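Local structure of OxyA protein (Actinoplanes teichomyceticus, 5HH3) at residues V150-T153 with A154-F158; D165-D168 with L169-L173; P323-E326 with D327-D330; V271-W274 with L275-V278. The protein is a heme-containing cytochrome P450 that probably performs a phenolic coupling step cyclising the peptide in glycopeptide antibiotic biosynthesis. All coordinates share one frame; numbering follows the deposited sequence.

Interaction 1 (V150-T153 with A154-F158); sequences VATT and ATCDF
Helix 142-159, the E helix of the cytochrome P450 fold, carries this contact, in which a threonine hydroxyl turns back onto carbonyls of the preceding turn and an aspartate lies beside a threonine methyl. Thr-155 places OG1 between its backbone N and carbonyl carbon (chi1 58°), which turns the hydroxyl back along the helix. OG1 comes to 2.8 Å from Ala-151 O and 3.2 Å from Thr-152 O; its single proton could serve either. Ala-151 O also accepts from Thr-155 N at 3.0 Å. On the next flank, Cys-156 SG lies 3.3 Å from Thr-152 O, the carbonyl that accepts from Cys-156 N. Asp-157 runs alongside Thr-153, both side chains pointing the same way, with Thr-153 CG2 3.7 Å from Asp-157 OD2. The Thr-153 hydroxyl is taken by Ser-149 O, leaving its methyl to meet the carboxylate. Asp-157 itself is held from the next helix: OD2 by a salt bridge to Arg-163, OD1 by Gln-166. The Thr-155 side chain is about 4 Å from the heme, and its hydroxyl, turned onto backbone carbonyls, has its polarity met inside its own helix at this buried position.

Interaction 2 (D165-D168 with L169-L173); sequences DQAD and LARSL
The guanidinium of Arg-171 is the flat group here: over one face sit Ala-167 O, 3.7 Å above the plane, and the CA of Asp-168, both displaced toward the rim. Its NH1 reaches Asp-168 OD1 at 2.9 Å, forming a salt bridge whose hydrogen bond is weak because the N-H points well aside (123°). The two side chains lie next to each other and point the same way, but the carboxylate and guanidinium planes are 68° apart, so the contact is made chiefly through one nitrogen and one oxygen, not by two coplanar groups. A bend at chi3 (-46°) folds the otherwise extended arginine back over the preceding turn, and its NH2 comes to 4.1 Å from Ala-167 CB. One residue on, Ser-172 grips Asp-168 O twice, OG at 2.7 Å and N at 3.0 Å, arriving from opposite faces of the carbonyl plane. On the inner flank of this helix, the F helix of the P450 fold, Leu-169 packs on Phe-192 of helix 182-205 and Met-236 of helix 225-256. The chemistry divides accordingly: a skewed ion pair with a weak hydrogen bond at the exposed surface, and a short hydroxyl bond that satisfies the buried serine within its own helix.

Interaction 3 (P323-E326 with D327-D330); sequences PRPE and DRFD
Arg-328 lays its guanidinium across Pro-325, with one face turned to the proline: Pro-325 CA stands 3.9 Å above the plane, toward the rim, and Pro-325 CB is 4.1 Å from Arg-328 NH1. The arginine chain is extended from CG to NE and passes over the carbonyl of the proline on its way out. At the edge of the guanidinium, in its plane, a water accepts from Arg-328 NE at 3.1 Å and donates to Pro-323 O at 3.0 Å, tying the arginine to the start of the turn. The one ion pair within these residues lies further round: Arg-324 meets Glu-326 side-on, NE at 2.8 Å and NH2 at 3.0 Å from the one oxygen OE1, which lies close to the guanidinium plane. Glu-326 can reach there because its CG stands between backbone N and carbonyl carbon (chi1 69°), with the chain extended beyond. The backbone beneath makes a short 3-10 turn: Asp-327 N donates to Arg-324 O at 3.1 Å, and Arg-328 N donates to Pro-325 O, also at 3.1 Å. Asp-327 is the buried member, its carboxylate making salt bridges to Arg-280 through OD1 and Arg-319 through OD2. The segment belongs to the loop between helices 314-318 and 351-368, the meander region of the P450 fold. Its chemistry thus has two levels: exposed ions and water cover the outer side of the turn, while one buried carboxylate, shared between two arginines that probably stabilise its negative charge, ties the turn to the protein beneath.

Interaction 4 (V271-W274 with L275-V278); sequences VPDW and LDEV
Trp-274 spreads its indole beneath the residue that follows it: Leu-275 CB sits 3.9 Å from the centroid of the six-membered ring, only 5° off the ring normal, a CH-pi contact over the face. The leucine's CD1 is 4.0 Å from Trp-274 CZ3. Val-278, one turn on, brings CG2 up to the ring's edge, 3.8 Å from Trp-274 CE3. The indole can lie beside its own helix because its CG stands between backbone N and carbonyl carbon (chi1 69°). A water above the same face as Leu-275 CB accepts from Leu-275 N at 2.9 Å and donates to Pro-272 O, so this N-H of the first turn is satisfied by solvent. Residues 271-274 form a type I turn whose third residue, Asp-273, is at the N-cap position; its side chain makes no capping bond. Its OD1 lies 4.2 Å from Asp-276 OD2, a pairing of like charges that may raise the affinity of either for a proton. Glu-277 N makes a weak bond to Asp-273 O, and Val-278 N a firmer one to Trp-274 O at 3.1 Å. This is the K helix of the P450 fold, and its Glu-277, with Arg-280 and Arg-333, forms the family's ExxR salt-bridge network. Trp-274 touches Ile-331 of the loop between helices 314-318 and 351-368, and Ile-362 and Pro-363 of helix 351-368, while Leu-275, about 9 Å from the heme, rests on Glu-355 and Phe-358 of that helix.

How the interactions relate
The four contacts form two neighbouring pairs. Interaction 1 is buried next to the heme, and interaction 2, on the following helix, is only partly buried; they join through Gln-166, which packs on Cys-156, and where Thr-152 meets Ala-170. Interactions 3 and 4 meet on another part of the chain: Glu-277 OE1 accepts from Asp-330 N, and Phe-329 packs on Val-278, fastening the meander loop to helix 274-282. Interaction 3 is a surface contact, about 41 Å between centres from interaction 2 and across the chain's centre from it. Hydroxyl-to-carbonyl bonding marks interactions 1 and 2, both within helices, whereas the partly buried interaction 4, at a helix start, relies on indole packing and interaction 3 on ions and water.

Interaction 1 (V150-T153 with A154-F158)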
ATOM      1  N   VAL B 150       3.278 -31.042  -3.964  1.00 34.57           N
ATOM      2  CA  VAL B 150       4.648 -31.091  -4.486  1.00 34.94           C
ATOM      3  C   VAL B 150       5.515 -29.947  -3.942  1.00 34.11           C
ATOM      4  O   VAL B 150       6.620 -30.197  -3.488  1.00 34.40           O
ATOM      5  CB  VAL B 150       4.675 -31.105  -6.026  1.00 34.64           C
ATOM      6  CG1 VAL B 150       6.105 -30.992  -6.544  1.00 34.47           C
ATOM      7  CG2 VAL B 150       4.021 -32.388  -6.532  1.00 35.29           C
ATOM      8  N   ALA B 151       5.003 -28.719  -3.952  1.00 33.54           N
ATOM      9  CA  ALA B 151       5.812 -27.557  -3.510  1.00 33.40           C
ATOM     10  C   ALA B 151       6.276 -27.642  -2.048  1.00 34.52           C
ATOM     11  O   ALA B 151       7.450 -27.426  -1.762  1.00 33.81           O
ATOM     12  CB  ALA B 151       5.083 -26.244  -3.756  1.00 32.33           C
ATOM     13  N   THR B 152       5.360 -27.970  -1.147  1.00 35.33           N
ATOM     14  CA  THR B 152       5.675 -28.047   0.276  1.00 36.85           C
ATOM     15  C   THR B 152       6.706 -29.131   0.582  1.00 37.11           C
ATOM     16  O   THR B 152       7.669 -28.886   1.296  1.00 35.99           O
ATOM     17  CB  THR B 152       4.428 -28.324   1.123  1.00 38.40           C
ATOM     18  OG1 THR B 152       3.458 -27.321   0.866  1.00 38.68           O
ATOM     19  CG2 THR B 152       4.758 -28.307   2.606  1.00 40.43           C
ATOM     20  N   THR B 153       6.472 -30.326   0.044  1.00 37.53           N
ATOM     21  CA  THR B 153       7.338 -31.468   0.294  1.00 38.30           C
ATOM     22  C   THR B 153       8.722 -31.260  -0.315  1.00 37.34           C
ATOM     23  O   THR B 153       9.707 -31.439   0.375  1.00 37.35           O
ATOM     24  CB  THR B 153       6.699 -32.777  -0.206  1.00 38.78           C
ATOM     25  OG1 THR B 153       5.417 -32.912   0.388  1.00 39.37           O
ATOM     26  CG2 THR B 153       7.523 -33.975   0.193  1.00 39.92           C
ATOM     27  N   ALA B 154       8.784 -30.842  -1.577  1.00 36.50           N
ATOM     28  CA  ALA B 154      10.070 -30.600  -2.248  1.00 36.77           C
ATOM     29  C   ALA B 154      10.894 -29.504  -1.547  1.00 37.00           C
ATOM     30  O   ALA B 154      12.103 -29.667  -1.373  1.00 37.17           O
ATOM     31  CB  ALA B 154       9.863 -30.244  -3.716  1.00 35.75           C
ATOM     32  N   THR B 155      10.253 -28.406  -1.148  1.00 36.30           N
ATOM     33  CA  THR B 155      10.974 -27.327  -0.457  1.00 37.16           C
ATOM     34  C   THR B 155      11.422 -27.749   0.946  1.00 38.27           C
ATOM     35  O   THR B 155      12.558 -27.488   1.315  1.00 38.63           O
ATOM     36  CB  THR B 155      10.195 -25.989  -0.375  1.00 36.36           C
ATOM     37  OG1 THR B 155       8.936 -26.164   0.294  1.00 37.34           O
ATOM     38  CG2 THR B 155       9.969 -25.427  -1.736  1.00 35.85           C
ATOM     39  N   CYS B 156      10.547 -28.395   1.721  1.00 39.33           N
ATOM     40  CA  CYS B 156      10.935 -28.914   3.038  1.00 41.19           C
ATOM     41  C   CYS B 156      12.037 -29.978   2.961  1.00 41.90           C
ATOM     42  O   CYS B 156      12.951 -29.954   3.776  1.00 41.98           O
ATOM     43  CB  CYS B 156       9.737 -29.449   3.834  1.00 42.85           C
ATOM     44  SG  CYS B 156       8.618 -28.142   4.388  1.00 43.99           S
ATOM     45  N   ASP B 157      11.959 -30.893   1.985  1.00 42.09           N
ATOM     46  CA  ASP B 157      13.049 -31.875   1.738  1.00 43.21           C
ATOM     47  C   ASP B 157      14.370 -31.167   1.413  1.00 42.62           C
ATOM     48  O   ASP B 157      15.407 -31.540   1.948  1.00 43.14           O
ATOM     49  CB  ASP B 157      12.715 -32.868   0.609  1.00 43.16           C
ATOM     50  CG  ASP B 157      11.650 -33.889   0.998  1.00 45.11           C
ATOM     51  OD1 ASP B 157      11.256 -33.983   2.185  1.00 46.62           O
ATOM     52  OD2 ASP B 157      11.195 -34.624   0.094  1.00 45.66           O
ATOM     53  N   PHE B 158      14.317 -30.120   0.588  1.00 40.51           N
ATOM     54  CA  PHE B 158      15.506 -29.352   0.244  1.00 41.04           C
ATOM     55  C   PHE B 158      16.146 -28.742   1.500  1.00 41.67           C
ATOM     56  O   PHE B 158      17.364 -28.767   1.650  1.00 40.75           O
ATOM     57  CB  PHE B 158      15.165 -28.300  -0.810  1.00 40.34           C
ATOM     58  CG  PHE B 158      16.271 -27.324  -1.099  1.00 40.68           C
ATOM     59  CD1 PHE B 158      17.343 -27.684  -1.908  1.00 41.71           C
ATOM     60  CD2 PHE B 158      16.227 -26.034  -0.583  1.00 40.43           C
ATOM     61  CE1 PHE B 158      18.361 -26.777  -2.175  1.00 41.37           C
ATOM     62  CE2 PHE B 158      17.241 -25.121  -0.854  1.00 41.21           C
ATOM     63  CZ  PHE B 158      18.308 -25.496  -1.660  1.00 41.39           C
TER

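Interaction 2 (D165-D168 with L169-L173)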
ATOM      1  N   ASP B 165       7.849 -33.880  10.585  1.00 63.41           N
ATOM      2  CA  ASP B 165       7.715 -32.493  11.052  1.00 61.75           C
ATOM      3  C   ASP B 165       7.100 -31.547  10.043  1.00 58.92           C
ATOM      4  O   ASP B 165       6.635 -30.479  10.430  1.00 59.09           O
ATOM      5  CB  ASP B 165       9.088 -31.932  11.450  1.00 62.01           C
ATOM      6  CG  ASP B 165       9.716 -32.654  12.634  1.00 64.94           C
ATOM      7  OD1 ASP B 165       8.989 -33.188  13.502  1.00 66.44           O
ATOM      8  OD2 ASP B 165      10.964 -32.655  12.704  1.00 65.57           O
ATOM      9  N   GLN B 166       7.092 -31.915   8.761  1.00 56.45           N
ATOM     10  CA  GLN B 166       6.873 -30.932   7.691  1.00 53.28           C
ATOM     11  C   GLN B 166       5.492 -30.279   7.716  1.00 54.06           C
ATOM     12  O   GLN B 166       5.385 -29.054   7.542  1.00 52.38           O
ATOM     13  CB  GLN B 166       7.124 -31.543   6.297  1.00 50.75           C
ATOM     14  CG  GLN B 166       8.560 -31.982   6.069  1.00 49.74           C
ATOM     15  CD  GLN B 166       8.821 -32.497   4.668  1.00 47.89           C
ATOM     16  OE1 GLN B 166       7.921 -32.554   3.848  1.00 47.85           O
ATOM     17  NE2 GLN B 166      10.066 -32.856   4.386  1.00 47.15           N
ATOM     18  N   ALA B 167       4.451 -31.086   7.917  1.00 54.93           N
ATOM     19  CA  ALA B 167       3.071 -30.586   7.896  1.00 56.05           C
ATOM     20  C   ALA B 167       2.822 -29.521   8.974  1.00 57.60           C
ATOM     21  O   ALA B 167       2.244 -28.471   8.683  1.00 57.99           O
ATOM     22  CB  ALA B 167       2.087 -31.744   8.058  1.00 57.54           C
ATOM     23  N   ASP B 168       3.274 -29.797  10.203  1.00 59.96           N
ATOM     24  CA  ASP B 168       3.107 -28.880  11.341  1.00 61.55           C
ATOM     25  C   ASP B 168       3.917 -27.600  11.155  1.00 60.17           C
ATOM     26  O   ASP B 168       3.416 -26.510  11.413  1.00 59.43           O
ATOM     27  CB  ASP B 168       3.499 -29.552  12.675  1.00 64.37           C
ATOM     28  CG  ASP B 168       2.489 -30.615  13.138  1.00 67.41           C
ATOM     29  OD1 ASP B 168       1.400 -30.743  12.531  1.00 67.03           O
ATOM     30  OD2 ASP B 168       2.777 -31.326  14.135  1.00 70.14           O
ATOM     31  N   LEU B 169       5.158 -27.748  10.696  1.00 59.24           N
ATOM     32  CA  LEU B 169       6.076 -26.630  10.546  1.00 58.69           C
ATOM     33  C   LEU B 169       5.611 -25.682   9.438  1.00 55.94           C
ATOM     34  O   LEU B 169       5.553 -24.468   9.642  1.00 54.23           O
ATOM     35  CB  LEU B 169       7.491 -27.140  10.267  1.00 59.01           C
ATOM     36  CG  LEU B 169       8.613 -26.095  10.254  1.00 59.08           C
ATOM     37  CD1 LEU B 169       8.865 -25.537  11.649  1.00 60.64           C
ATOM     38  CD2 LEU B 169       9.873 -26.714   9.666  1.00 59.01           C
ATOM     39  N   ALA B 170       5.265 -26.236   8.278  1.00 55.69           N
ATOM     40  CA  ALA B 170       4.719 -25.430   7.175  1.00 55.01           C
ATOM     41  C   ALA B 170       3.456 -24.679   7.615  1.00 56.30           C
ATOM     42  O   ALA B 170       3.329 -23.477   7.370  1.00 55.79           O
ATOM     43  CB  ALA B 170       4.441 -26.291   5.949  1.00 54.22           C
ATOM     44  N   ARG B 171       2.560 -25.375   8.307  1.00 59.03           N
ATOM     45  CA  ARG B 171       1.343 -24.748   8.862  1.00 62.17           C
ATOM     46  C   ARG B 171       1.667 -23.537   9.774  1.00 61.81           C
ATOM     47  O   ARG B 171       1.130 -22.439   9.578  1.00 60.41           O
ATOM     48  CB  ARG B 171       0.521 -25.801   9.605  1.00 65.38           C
ATOM     49  CG  ARG B 171      -0.862 -25.367  10.072  1.00 68.57           C
ATOM     50  CD  ARG B 171      -1.543 -26.456  10.899  1.00 71.99           C
ATOM     51  NE  ARG B 171      -1.412 -27.780  10.274  1.00 72.71           N
ATOM     52  CZ  ARG B 171      -1.083 -28.927  10.885  1.00 75.87           C
ATOM     53  NH1 ARG B 171      -0.869 -29.005  12.206  1.00 78.95           N
ATOM     54  NH2 ARG B 171      -0.996 -30.041  10.159  1.00 76.08           N
ATOM     55  N   SER B 172       2.569 -23.744  10.732  1.00 62.10           N
ATOM     56  CA  SER B 172       3.067 -22.667  11.608  1.00 62.94           C
ATOM     57  C   SER B 172       3.587 -21.446  10.847  1.00 60.96           C
ATOM     58  O   SER B 172       3.252 -20.316  11.190  1.00 61.54           O
ATOM     59  CB  SER B 172       4.209 -23.171  12.492  1.00 63.51           C
ATOM     60  OG  SER B 172       3.903 -24.426  13.035  1.00 66.68           O
ATOM     61  N   LEU B 173       4.429 -21.683   9.842  1.00 59.56           N
ATOM     62  CA  LEU B 173       4.992 -20.599   9.036  1.00 60.00           C
ATOM     63  C   LEU B 173       3.901 -19.847   8.293  1.00 61.94           C
ATOM     64  O   LEU B 173       3.953 -18.615   8.206  1.00 61.50           O
ATOM     65  CB  LEU B 173       6.019 -21.117   8.017  1.00 57.58           C
ATOM     66  CG  LEU B 173       6.582 -20.079   7.023  1.00 54.54           C
ATOM     67  CD1 LEU B 173       7.279 -18.939   7.759  1.00 54.78           C
ATOM     68  CD2 LEU B 173       7.524 -20.726   6.022  1.00 52.51           C
TER

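Interaction 3 (P323-E326 with D327-D330)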
ATOM      1  N   PRO B 323      -0.758  -9.883 -29.466  1.00 42.32           N
ATOM      2  CA  PRO B 323      -1.474 -11.143 -29.716  1.00 43.57           C
ATOM      3  C   PRO B 323      -1.110 -11.864 -31.020  1.00 45.83           C
ATOM      4  O   PRO B 323      -1.876 -12.702 -31.500  1.00 45.30           O
ATOM      5  CB  PRO B 323      -2.910 -10.656 -29.800  1.00 45.07           C
ATOM      6  CG  PRO B 323      -2.772  -9.366 -30.535  1.00 45.48           C
ATOM      7  CD  PRO B 323      -1.514  -8.729 -29.985  1.00 43.72           C
ATOM      8  N   ARG B 324       0.068 -11.592 -31.566  1.00 46.89           N
ATOM      9  CA  ARG B 324       0.453 -12.173 -32.847  1.00 49.41           C
ATOM     10  C   ARG B 324       0.691 -13.682 -32.696  1.00 48.78           C
ATOM     11  O   ARG B 324       1.010 -14.161 -31.592  1.00 48.75           O
ATOM     12  CB  ARG B 324       1.706 -11.482 -33.408  1.00 51.29           C
ATOM     13  CG  ARG B 324       1.579  -9.979 -33.651  1.00 54.37           C
ATOM     14  CD  ARG B 324       2.947  -9.293 -33.611  1.00 57.13           C
ATOM     15  NE  ARG B 324       3.886  -9.936 -34.533  1.00 60.67           N
ATOM     16  CZ  ARG B 324       4.100  -9.579 -35.801  1.00 67.00           C
ATOM     17  NH1 ARG B 324       3.461  -8.537 -36.352  1.00 69.09           N
ATOM     18  NH2 ARG B 324       4.976 -10.272 -36.538  1.00 70.16           N
ATOM     19  N   PRO B 325       0.543 -14.446 -33.795  1.00 49.86           N
ATOM     20  CA  PRO B 325       0.736 -15.898 -33.749  1.00 49.62           C
ATOM     21  C   PRO B 325       2.026 -16.399 -33.096  1.00 48.32           C
ATOM     22  O   PRO B 325       2.004 -17.443 -32.432  1.00 47.59           O
ATOM     23  CB  PRO B 325       0.732 -16.292 -35.229  1.00 52.17           C
ATOM     24  CG  PRO B 325      -0.172 -15.295 -35.858  1.00 53.00           C
ATOM     25  CD  PRO B 325       0.109 -14.005 -35.141  1.00 51.09           C
ATOM     26  N   GLU B 326       3.127 -15.680 -33.303  1.00 47.86           N
ATOM     27  CA  GLU B 326       4.427 -16.080 -32.765  1.00 47.86           C
ATOM     28  C   GLU B 326       4.485 -16.123 -31.228  1.00 44.12           C
ATOM     29  O   GLU B 326       5.321 -16.838 -30.680  1.00 43.04           O
ATOM     30  CB  GLU B 326       5.554 -15.187 -33.307  1.00 50.44           C
ATOM     31  CG  GLU B 326       5.533 -13.756 -32.800  1.00 51.66           C
ATOM     32  CD  GLU B 326       6.403 -12.817 -33.626  1.00 55.70           C
ATOM     33  OE1 GLU B 326       5.892 -11.767 -34.089  1.00 57.72           O
ATOM     34  OE2 GLU B 326       7.601 -13.136 -33.810  1.00 58.16           O
ATOM     35  N   ASP B 327       3.616 -15.370 -30.546  1.00 41.25           N
ATOM     36  CA  ASP B 327       3.522 -15.417 -29.073  1.00 38.64           C
ATOM     37  C   ASP B 327       2.781 -16.635 -28.494  1.00 38.28           C
ATOM     38  O   ASP B 327       2.933 -16.935 -27.297  1.00 35.01           O
ATOM     39  CB  ASP B 327       2.856 -14.145 -28.555  1.00 38.38           C
ATOM     40  CG  ASP B 327       2.783 -14.102 -27.047  1.00 37.18           C
ATOM     41  OD1 ASP B 327       3.861 -14.082 -26.396  1.00 35.63           O
ATOM     42  OD2 ASP B 327       1.645 -14.109 -26.522  1.00 36.81           O
ATOM     43  N   ARG B 328       1.996 -17.337 -29.319  1.00 39.83           N
ATOM     44  CA  ARG B 328       1.188 -18.457 -28.835  1.00 40.97           C
ATOM     45  C   ARG B 328       2.076 -19.566 -28.279  1.00 40.64           C
ATOM     46  O   ARG B 328       3.235 -19.732 -28.704  1.00 41.32           O
ATOM     47  CB  ARG B 328       0.268 -19.007 -29.930  1.00 44.68           C
ATOM     48  CG  ARG B 328      -0.866 -18.061 -30.297  1.00 45.66           C
ATOM     49  CD  ARG B 328      -1.672 -18.595 -31.471  1.00 49.53           C
ATOM     50  NE  ARG B 328      -2.560 -17.545 -31.989  1.00 51.30           N
ATOM     51  CZ  ARG B 328      -2.987 -17.434 -33.246  1.00 53.70           C
ATOM     52  NH1 ARG B 328      -2.627 -18.303 -34.182  1.00 55.55           N
ATOM     53  NH2 ARG B 328      -3.778 -16.416 -33.574  1.00 54.88           N
ATOM     54  N   PHE B 329       1.554 -20.295 -27.299  1.00 39.40           N
ATOM     55  CA  PHE B 329       2.304 -21.412 -26.697  1.00 39.66           C
ATOM     56  C   PHE B 329       2.711 -22.420 -27.771  1.00 40.95           C
ATOM     57  O   PHE B 329       1.874 -22.922 -28.495  1.00 41.53           O
ATOM     58  CB  PHE B 329       1.473 -22.108 -25.616  1.00 38.81           C
ATOM     59  CG  PHE B 329       2.160 -23.263 -24.979  1.00 38.87           C
ATOM     60  CD1 PHE B 329       3.403 -23.103 -24.390  1.00 37.95           C
ATOM     61  CD2 PHE B 329       1.566 -24.527 -24.971  1.00 39.82           C
ATOM     62  CE1 PHE B 329       4.049 -24.171 -23.791  1.00 38.49           C
ATOM     63  CE2 PHE B 329       2.205 -25.602 -24.370  1.00 40.08           C
ATOM     64  CZ  PHE B 329       3.452 -25.430 -23.790  1.00 39.24           C
ATOM     65  N   ASP B 330       4.009 -22.670 -27.875  1.00 41.44           N
ATOM     66  CA  ASP B 330       4.564 -23.553 -28.903  1.00 43.21           C
ATOM     67  C   ASP B 330       5.752 -24.268 -28.288  1.00 42.88           C
ATOM     68  O   ASP B 330       6.862 -23.737 -28.226  1.00 41.46           O
ATOM     69  CB  ASP B 330       4.974 -22.769 -30.145  1.00 44.25           C
ATOM     70  CG  ASP B 330       5.658 -23.639 -31.201  1.00 46.94           C
ATOM     71  OD1 ASP B 330       5.680 -24.876 -31.091  1.00 47.26           O
ATOM     72  OD2 ASP B 330       6.203 -23.066 -32.155  1.00 50.36           O
TER
HETATM   73  O   HOH W   1      -3.251 -15.087 -30.225  1.00 59.70           O
HETATM   74  O   HOH W   2       3.588 -19.617 -31.454  1.00 49.34           O

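Interaction 4 (V271-W274 with L275-V278)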
ATOM      1  N   VAL B 271      12.003 -31.845 -28.224  1.00 55.59           N
ATOM      2  CA  VAL B 271      11.661 -30.541 -27.601  1.00 52.40           C
ATOM      3  C   VAL B 271      12.557 -30.255 -26.383  1.00 50.65           C
ATOM      4  O   VAL B 271      12.068 -30.048 -25.280  1.00 47.96           O
ATOM      5  CB  VAL B 271      10.144 -30.463 -27.229  1.00 51.04           C
ATOM      6  CG1 VAL B 271       9.289 -30.354 -28.486  1.00 51.57           C
ATOM      7  CG2 VAL B 271       9.680 -31.676 -26.418  1.00 51.38           C
ATOM      8  N   PRO B 272      13.888 -30.216 -26.586  1.00 52.33           N
ATOM      9  CA  PRO B 272      14.803 -30.042 -25.447  1.00 51.52           C
ATOM     10  C   PRO B 272      14.573 -28.785 -24.612  1.00 48.84           C
ATOM     11  O   PRO B 272      14.818 -28.819 -23.410  1.00 47.86           O
ATOM     12  CB  PRO B 272      16.181 -29.981 -26.113  1.00 53.13           C
ATOM     13  CG  PRO B 272      15.894 -29.445 -27.469  1.00 54.05           C
ATOM     14  CD  PRO B 272      14.617 -30.131 -27.864  1.00 54.55           C
ATOM     15  N   ASP B 273      14.118 -27.691 -25.227  1.00 48.13           N
ATOM     16  CA  ASP B 273      13.893 -26.433 -24.490  1.00 46.60           C
ATOM     17  C   ASP B 273      12.436 -26.213 -24.063  1.00 43.47           C
ATOM     18  O   ASP B 273      12.050 -25.082 -23.792  1.00 42.29           O
ATOM     19  CB  ASP B 273      14.405 -25.231 -25.313  1.00 47.56           C
ATOM     20  CG  ASP B 273      15.896 -25.315 -25.601  1.00 50.66           C
ATOM     21  OD1 ASP B 273      16.667 -25.612 -24.662  1.00 50.78           O
ATOM     22  OD2 ASP B 273      16.295 -25.095 -26.767  1.00 53.16           O
ATOM     23  N   TRP B 274      11.649 -27.288 -23.965  1.00 42.89           N
ATOM     24  CA  TRP B 274      10.206 -27.185 -23.672  1.00 40.85           C
ATOM     25  C   TRP B 274       9.877 -26.366 -22.410  1.00 38.57           C
ATOM     26  O   TRP B 274       8.877 -25.644 -22.383  1.00 37.59           O
ATOM     27  CB  TRP B 274       9.574 -28.585 -23.552  1.00 41.25           C
ATOM     28  CG  TRP B 274      10.006 -29.358 -22.339  1.00 40.20           C
ATOM     29  CD1 TRP B 274      11.048 -30.243 -22.247  1.00 41.48           C
ATOM     30  CD2 TRP B 274       9.400 -29.329 -21.055  1.00 38.39           C
ATOM     31  NE1 TRP B 274      11.144 -30.735 -20.980  1.00 40.44           N
ATOM     32  CE2 TRP B 274      10.140 -30.200 -20.223  1.00 38.77           C
ATOM     33  CE3 TRP B 274       8.317 -28.632 -20.512  1.00 36.99           C
ATOM     34  CZ2 TRP B 274       9.828 -30.400 -18.886  1.00 37.47           C
ATOM     35  CZ3 TRP B 274       8.009 -28.835 -19.175  1.00 36.21           C
ATOM     36  CH2 TRP B 274       8.761 -29.715 -18.381  1.00 36.49           C
ATOM     37  N   LEU B 275      10.702 -26.498 -21.368  1.00 37.17           N
ATOM     38  CA  LEU B 275      10.428 -25.847 -20.098  1.00 35.97           C
ATOM     39  C   LEU B 275      10.591 -24.335 -20.204  1.00 34.60           C
ATOM     40  O   LEU B 275       9.801 -23.611 -19.631  1.00 32.17           O
ATOM     41  CB  LEU B 275      11.292 -26.397 -18.968  1.00 35.53           C
ATOM     42  CG  LEU B 275      11.097 -25.736 -17.607  1.00 34.40           C
ATOM     43  CD1 LEU B 275       9.656 -25.802 -17.144  1.00 34.13           C
ATOM     44  CD2 LEU B 275      12.022 -26.361 -16.574  1.00 35.59           C
ATOM     45  N   ASP B 276      11.598 -23.873 -20.940  1.00 35.92           N
ATOM     46  CA  ASP B 276      11.747 -22.429 -21.183  1.00 36.03           C
ATOM     47  C   ASP B 276      10.512 -21.814 -21.855  1.00 34.59           C
ATOM     48  O   ASP B 276      10.162 -20.699 -21.524  1.00 31.66           O
ATOM     49  CB  ASP B 276      12.977 -22.124 -22.023  1.00 39.18           C
ATOM     50  CG  ASP B 276      14.270 -22.375 -21.277  1.00 41.68           C
ATOM     51  OD1 ASP B 276      14.322 -22.117 -20.063  1.00 44.00           O
ATOM     52  OD2 ASP B 276      15.233 -22.827 -21.920  1.00 46.70           O
ATOM     53  N   GLU B 277       9.870 -22.541 -22.781  1.00 34.68           N
ATOM     54  CA  GLU B 277       8.616 -22.063 -23.392  1.00 34.63           C
ATOM     55  C   GLU B 277       7.434 -22.051 -22.413  1.00 33.12           C
ATOM     56  O   GLU B 277       6.643 -21.119 -22.418  1.00 33.40           O
ATOM     57  CB  GLU B 277       8.262 -22.875 -24.637  1.00 36.20           C
ATOM     58  CG  GLU B 277       6.941 -22.505 -25.299  1.00 36.47           C
ATOM     59  CD  GLU B 277       6.929 -21.153 -25.979  1.00 37.14           C
ATOM     60  OE1 GLU B 277       5.864 -20.812 -26.532  1.00 37.96           O
ATOM     61  OE2 GLU B 277       7.947 -20.406 -25.979  1.00 36.63           O
ATOM     62  N   VAL B 278       7.309 -23.070 -21.583  1.00 33.01           N
ATOM     63  CA  VAL B 278       6.225 -23.128 -20.604  1.00 32.04           C
ATOM     64  C   VAL B 278       6.368 -21.971 -19.631  1.00 31.18           C
ATOM     65  O   VAL B 278       5.392 -21.294 -19.323  1.00 29.73           O
ATOM     66  CB  VAL B 278       6.193 -24.467 -19.839  1.00 32.93           C
ATOM     67  CG1 VAL B 278       5.107 -24.466 -18.758  1.00 32.69           C
ATOM     68  CG2 VAL B 278       5.942 -25.615 -20.792  1.00 34.58           C
TER
HETATM   69  O   HOH W   3      13.323 -27.791 -21.105  1.00 41.58           O